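Local coordinates for putative cell adhesion protein (Bacteroides eggerthii, PDB 4GPV) that probably serves as a FimA-like fimbrial subunit, a building block of pili through which this gut bacterium would adhere to surfaces, at residues A[118-121]-A[122-125]; A[230-233]-A[234-238]. All coordinates share one frame; numbering follows the deposited sequence.

Contact 1 of 2, residues A[118-121]-A[122-125]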
ATOM      1  N   ASP A 118      -5.687  -3.235  11.141  1.00 22.32           N
ATOM      2  CA  ASP A 118      -6.602  -2.788  12.178  1.00 23.71           C
ATOM      3  C   ASP A 118      -6.014  -3.178  13.569  1.00 26.99           C
ATOM      4  O   ASP A 118      -4.897  -3.695  13.603  1.00 25.21           O
ATOM      5  CB  ASP A 118      -8.021  -3.330  11.930  1.00 27.22           C
ATOM      6  CG  ASP A 118      -8.251  -4.803  12.161  1.00 35.52           C
ATOM      7  OD1 ASP A 118      -7.337  -5.476  12.697  1.00 31.13           O
ATOM      8  OD2 ASP A 118      -9.374  -5.275  11.871  1.00 42.60           O
ATOM      9  N   ASN A 119      -6.732  -2.956  14.712  1.00 25.73           N
ATOM     10  CA  ASN A 119      -6.098  -3.254  16.007  1.00 26.92           C
ATOM     11  C   ASN A 119      -5.948  -4.756  16.358  1.00 36.10           C
ATOM     12  O   ASN A 119      -5.359  -5.076  17.397  1.00 39.42           O
ATOM     13  CB  ASN A 119      -6.765  -2.489  17.177  1.00 31.04           C
ATOM     14  CG  ASN A 119      -8.237  -2.722  17.388  1.00 56.55           C
ATOM     15  OD1 ASN A 119      -8.866  -3.542  16.710  1.00 53.37           O
ATOM     16  ND2 ASN A 119      -8.806  -2.034  18.392  1.00 40.90           N
ATOM     17  N   THR A 120      -6.388  -5.675  15.490  1.00 30.56           N
ATOM     18  CA  THR A 120      -6.130  -7.098  15.716  1.00 30.74           C
ATOM     19  C   THR A 120      -4.745  -7.458  15.156  1.00 32.00           C
ATOM     20  O   THR A 120      -4.253  -8.551  15.414  1.00 32.01           O
ATOM     21  CB  THR A 120      -7.184  -7.991  15.028  1.00 39.06           C
ATOM     22  OG1 THR A 120      -7.005  -7.909  13.604  1.00 34.78           O
ATOM     23  CG2 THR A 120      -8.627  -7.672  15.459  1.00 39.21           C
ATOM     24  N   ASP A 121      -4.184  -6.561  14.292  1.00 28.65           N
ATOM     25  CA  ASP A 121      -2.902  -6.694  13.552  1.00 27.54           C
ATOM     26  C   ASP A 121      -2.984  -7.686  12.395  1.00 28.69           C
ATOM     27  O   ASP A 121      -2.032  -7.790  11.626  1.00 27.28           O
ATOM     28  CB  ASP A 121      -1.732  -7.116  14.481  1.00 32.34           C
ATOM     29  CG  ASP A 121      -1.423  -6.157  15.611  1.00 42.05           C
ATOM     30  OD1 ASP A 121      -1.463  -4.928  15.378  1.00 40.99           O
ATOM     31  OD2 ASP A 121      -1.069  -6.633  16.707  1.00 50.81           O
ATOM     32  N   ASN A 122      -4.115  -8.384  12.228  1.00 24.81           N
ATOM     33  CA  ASN A 122      -4.250  -9.459  11.239  1.00 24.43           C
ATOM     34  C   ASN A 122      -5.262  -9.184  10.136  1.00 29.25           C
ATOM     35  O   ASN A 122      -5.525 -10.069   9.325  1.00 30.68           O
ATOM     36  CB  ASN A 122      -4.639 -10.752  11.958  1.00 29.15           C
ATOM     37  CG  ASN A 122      -3.529 -11.314  12.794  1.00 41.52           C
ATOM     38  OD1 ASN A 122      -2.402 -11.502  12.333  1.00 28.16           O
ATOM     39  ND2 ASN A 122      -3.840 -11.663  14.025  1.00 42.02           N
ATOM     40  N   ALA A 123      -5.848  -8.004  10.118  1.00 24.87           N
ATOM     41  CA  ALA A 123      -6.786  -7.616   9.049  1.00 24.47           C
ATOM     42  C   ALA A 123      -6.345  -6.268   8.512  1.00 23.61           C
ATOM     43  O   ALA A 123      -6.025  -5.400   9.301  1.00 22.10           O
ATOM     44  CB  ALA A 123      -8.208  -7.566   9.573  1.00 26.16           C
ATOM     45  N   SER A 124      -6.236  -6.116   7.176  1.00 20.96           N
ATOM     46  CA  SER A 124      -5.789  -4.854   6.585  1.00 22.03           C
ATOM     47  C   SER A 124      -6.867  -3.775   6.597  1.00 24.44           C
ATOM     48  O   SER A 124      -8.063  -4.064   6.464  1.00 24.42           O
ATOM     49  CB  SER A 124      -5.315  -5.046   5.147  1.00 24.83           C
ATOM     50  OG  SER A 124      -4.597  -3.879   4.758  1.00 25.71           O
ATOM     51  N   THR A 125      -6.420  -2.516   6.712  1.00 20.57           N
ATOM     52  CA  THR A 125      -7.285  -1.361   6.582  1.00 20.51           C
ATOM     53  C   THR A 125      -7.591  -1.136   5.102  1.00 24.45           C
ATOM     54  O   THR A 125      -8.555  -0.423   4.761  1.00 21.56           O
ATOM     55  CB  THR A 125      -6.632  -0.119   7.189  1.00 22.89           C
ATOM     56  OG1 THR A 125      -5.356   0.118   6.559  1.00 20.88           O
ATOM     57  CG2 THR A 125      -6.494  -0.211   8.711  1.00 22.58           C
TER
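The first torsion of Thr120 (chi1 70°) brings its hydroxyl to Asn122 N: OG1 lies between its own backbone N and carbonyl carbon, as Asp118 CG does in its own residue (chi1 72°), and the hydroxyl ends up between the Asp118 carboxylate and Asn122 N. Thr120 OG1 gives a short bond to the syn lone pair of Asp118 OD1, 2.6 Å away, and accepts a nearly straight one from Asn122 N at 3.2 Å (N-H...O 164°). The hydroxyl thus bridges the carboxylate and the backbone just after the turn, donating to one and accepting from the other. A second donor grips the same oxygen: Thr120 N reaches Asp118 OD1 at 3.0 Å, from above the carboxylate plane. Within the turn itself, Asp121 N donates to Asp118 O at 3.0 Å. The other carboxylate oxygen, Asp118 OD2, lies 3.4 Å from the methyl CB of Ala123, a plain van der Waals contact. At the mouth of the loop Asp118 N bonds to Ala123 O over 2.9 Å, tying the chain that enters to the chain that leaves. The amide oxygen of Asn122 is taken by the backbone N of Thr226, and Asp121 O accepts from Ser225 OG, which fastens this surface loop to the link between strands 222-224 and 229-231. Asp118 OD1 and Thr120 N make an Asx turn, set within a type I beta turn from Asp118 to Asp121, and the Thr120 hydroxyl and the Asp118-Ala123 backbone pair carry the hold past that turn.

Contact 2 of 2, residues A[230-233]-A[234-238]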
ATOM      1  N   ASP A 230      -0.666 -15.538   1.859  1.00 20.19           N
ATOM      2  CA  ASP A 230      -1.730 -16.165   1.065  1.00 21.04           C
ATOM      3  C   ASP A 230      -1.326 -17.591   0.752  1.00 24.18           C
ATOM      4  O   ASP A 230      -0.322 -17.798   0.052  1.00 23.40           O
ATOM      5  CB  ASP A 230      -1.995 -15.367  -0.214  1.00 21.96           C
ATOM      6  CG  ASP A 230      -2.758 -14.075   0.048  1.00 28.56           C
ATOM      7  OD1 ASP A 230      -3.678 -14.092   0.900  1.00 30.43           O
ATOM      8  OD2 ASP A 230      -2.556 -13.096  -0.721  1.00 26.82           O
ATOM      9  N   ALA A 231      -2.086 -18.564   1.283  1.00 21.13           N
ATOM     10  CA  ALA A 231      -1.750 -19.984   1.117  1.00 22.80           C
ATOM     11  C   ALA A 231      -1.729 -20.433  -0.333  1.00 25.18           C
ATOM     12  O   ALA A 231      -2.551 -19.996  -1.154  1.00 24.85           O
ATOM     13  CB  ALA A 231      -2.723 -20.872   1.918  1.00 25.98           C
ATOM     14  N   VAL A 232      -0.776 -21.328  -0.626  1.00 24.02           N
ATOM     15  CA  VAL A 232      -0.613 -21.950  -1.945  1.00 24.08           C
ATOM     16  C   VAL A 232      -1.159 -23.389  -1.886  1.00 31.26           C
ATOM     17  O   VAL A 232      -0.807 -24.171  -0.997  1.00 29.81           O
ATOM     18  CB  VAL A 232       0.875 -21.902  -2.395  1.00 26.84           C
ATOM     19  CG1 VAL A 232       1.120 -22.705  -3.672  1.00 27.88           C
ATOM     20  CG2 VAL A 232       1.346 -20.466  -2.563  1.00 25.64           C
ATOM     21  N   SER A 233      -1.989 -23.743  -2.862  1.00 31.00           N
ATOM     22  CA  SER A 233      -2.525 -25.093  -2.902  1.00 32.89           C
ATOM     23  C   SER A 233      -1.934 -25.864  -4.089  1.00 37.82           C
ATOM     24  O   SER A 233      -1.481 -25.229  -5.044  1.00 34.62           O
ATOM     25  CB  SER A 233      -4.052 -25.055  -2.967  1.00 39.12           C
ATOM     26  OG  SER A 233      -4.525 -24.429  -4.146  1.00 51.75           O
ATOM     27  N   PRO A 234      -1.949 -27.221  -4.082  1.00 38.85           N
ATOM     28  CA  PRO A 234      -1.474 -27.950  -5.270  1.00 39.49           C
ATOM     29  C   PRO A 234      -2.281 -27.506  -6.489  1.00 42.46           C
ATOM     30  O   PRO A 234      -3.494 -27.292  -6.381  1.00 43.15           O
ATOM     31  CB  PRO A 234      -1.728 -29.426  -4.911  1.00 42.73           C
ATOM     32  CG  PRO A 234      -2.769 -29.394  -3.836  1.00 47.56           C
ATOM     33  CD  PRO A 234      -2.452 -28.154  -3.050  1.00 41.89           C
ATOM     34  N   GLY A 235      -1.602 -27.294  -7.605  1.00 37.33           N
ATOM     35  CA  GLY A 235      -2.258 -26.848  -8.827  1.00 36.80           C
ATOM     36  C   GLY A 235      -2.227 -25.354  -9.056  1.00 40.08           C
ATOM     37  O   GLY A 235      -2.434 -24.919 -10.192  1.00 41.18           O
ATOM     38  N   ASP A 236      -2.018 -24.533  -7.979  1.00 34.65           N
ATOM     39  CA  ASP A 236      -1.970 -23.070  -8.095  1.00 32.10           C
ATOM     40  C   ASP A 236      -0.794 -22.613  -8.970  1.00 35.17           C
ATOM     41  O   ASP A 236      -0.972 -21.731  -9.814  1.00 36.62           O
ATOM     42  CB  ASP A 236      -1.868 -22.400  -6.716  1.00 31.95           C
ATOM     43  CG  ASP A 236      -3.137 -22.385  -5.894  1.00 40.37           C
ATOM     44  OD1 ASP A 236      -4.222 -22.630  -6.467  1.00 44.36           O
ATOM     45  OD2 ASP A 236      -3.046 -22.162  -4.665  1.00 37.28           O
ATOM     46  N   PHE A 237       0.405 -23.182  -8.749  1.00 28.34           N
ATOM     47  CA  PHE A 237       1.572 -22.801  -9.551  1.00 27.17           C
ATOM     48  C   PHE A 237       1.800 -23.749 -10.718  1.00 32.25           C
ATOM     49  O   PHE A 237       1.902 -24.970 -10.540  1.00 33.39           O
ATOM     50  CB  PHE A 237       2.849 -22.706  -8.700  1.00 27.40           C
ATOM     51  CG  PHE A 237       2.863 -21.632  -7.637  1.00 26.06           C
ATOM     52  CD1 PHE A 237       1.967 -20.562  -7.684  1.00 26.83           C
ATOM     53  CD2 PHE A 237       3.776 -21.685  -6.586  1.00 27.50           C
ATOM     54  CE1 PHE A 237       1.980 -19.571  -6.690  1.00 26.40           C
ATOM     55  CE2 PHE A 237       3.786 -20.690  -5.599  1.00 28.96           C
ATOM     56  CZ  PHE A 237       2.900 -19.635  -5.668  1.00 25.98           C
ATOM     57  N   THR A 238       1.863 -23.176 -11.925  1.00 28.27           N
ATOM     58  CA  THR A 238       2.105 -23.929 -13.165  1.00 28.96           C
ATOM     59  C   THR A 238       3.140 -23.163 -14.018  1.00 29.27           C
ATOM     60  O   THR A 238       3.624 -22.098 -13.604  1.00 27.66           O
ATOM     61  CB  THR A 238       0.787 -24.146 -13.952  1.00 36.78           C
ATOM     62  OG1 THR A 238       0.362 -22.912 -14.543  1.00 34.20           O
ATOM     63  CG2 THR A 238      -0.346 -24.756 -13.108  1.00 40.81           C
TER
HETATM   64  O   HOH W   1      -4.405 -21.099  -2.690  1.00 47.49           O
HETATM   65  O   HOH W   2       0.957 -24.996  -6.673  1.00 29.55           O
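Hydrogen bonds converge on one carboxylate oxygen of Asp236. Ser233 N reaches Asp236 OD2 at 2.6 Å, nearly straight (N-H...O 165°), and Ser233 OG also donates to Asp236 OD2, at 2.8 Å. Both donors come from one face of the carboxylate, about 50° out of its plane. At chi1 63° Ser233 OG stands between its own N and carbonyl carbon, close enough to N for both to donate to one oxygen. In return, Asp236 N bonds to Ser233 O at 3.1 Å, closing the type II beta turn Ser233-Pro234-Gly235-Asp236, with proline and glycine at its central positions; the positive phi of Gly235 suits a residue without a side chain. This turn follows strand 229-231 in the FimA-like C-terminal domain. Two waters extend the network: one donates to Ala231 O and Asp236 OD2, giving that oxygen a third partner, while the other donates to Ser233 O and accepts from Phe237 N. Among apolar contacts, Val232 CG1 sits over a face of the Phe237 ring, 4.0 Å from its centroid, in a CH-pi contact, and Val232 CG2 comes within 3.6 Å of Phe237 CZ on the same side. Phe246 also packs edge-to-face (T-shaped) with Phe237.

Contact 1 comes first along the chain, and about a hundred residues intervene before contact 2. Their centres lie 25 Å apart and their nearest atoms about 10 Å, so they do not touch. Contact 1 follows strand 113-115, while contact 2 begins on the last residues of strand 229-231; both strands belong to one mixed sheet and pair antiparallel with the long strand 176-193. Contact 1 also meets Ser225 and Thr226, and so reaches the chain just before contact 2. After contact 2 the chain crosses toward the other sheet, where Phe237 touches Val164 and Asp166 of strand 146-169 and Thr238 pairs with Asp166. Contact 2 therefore spans the two sheets, while contact 1 stays on the side of strand 113-115.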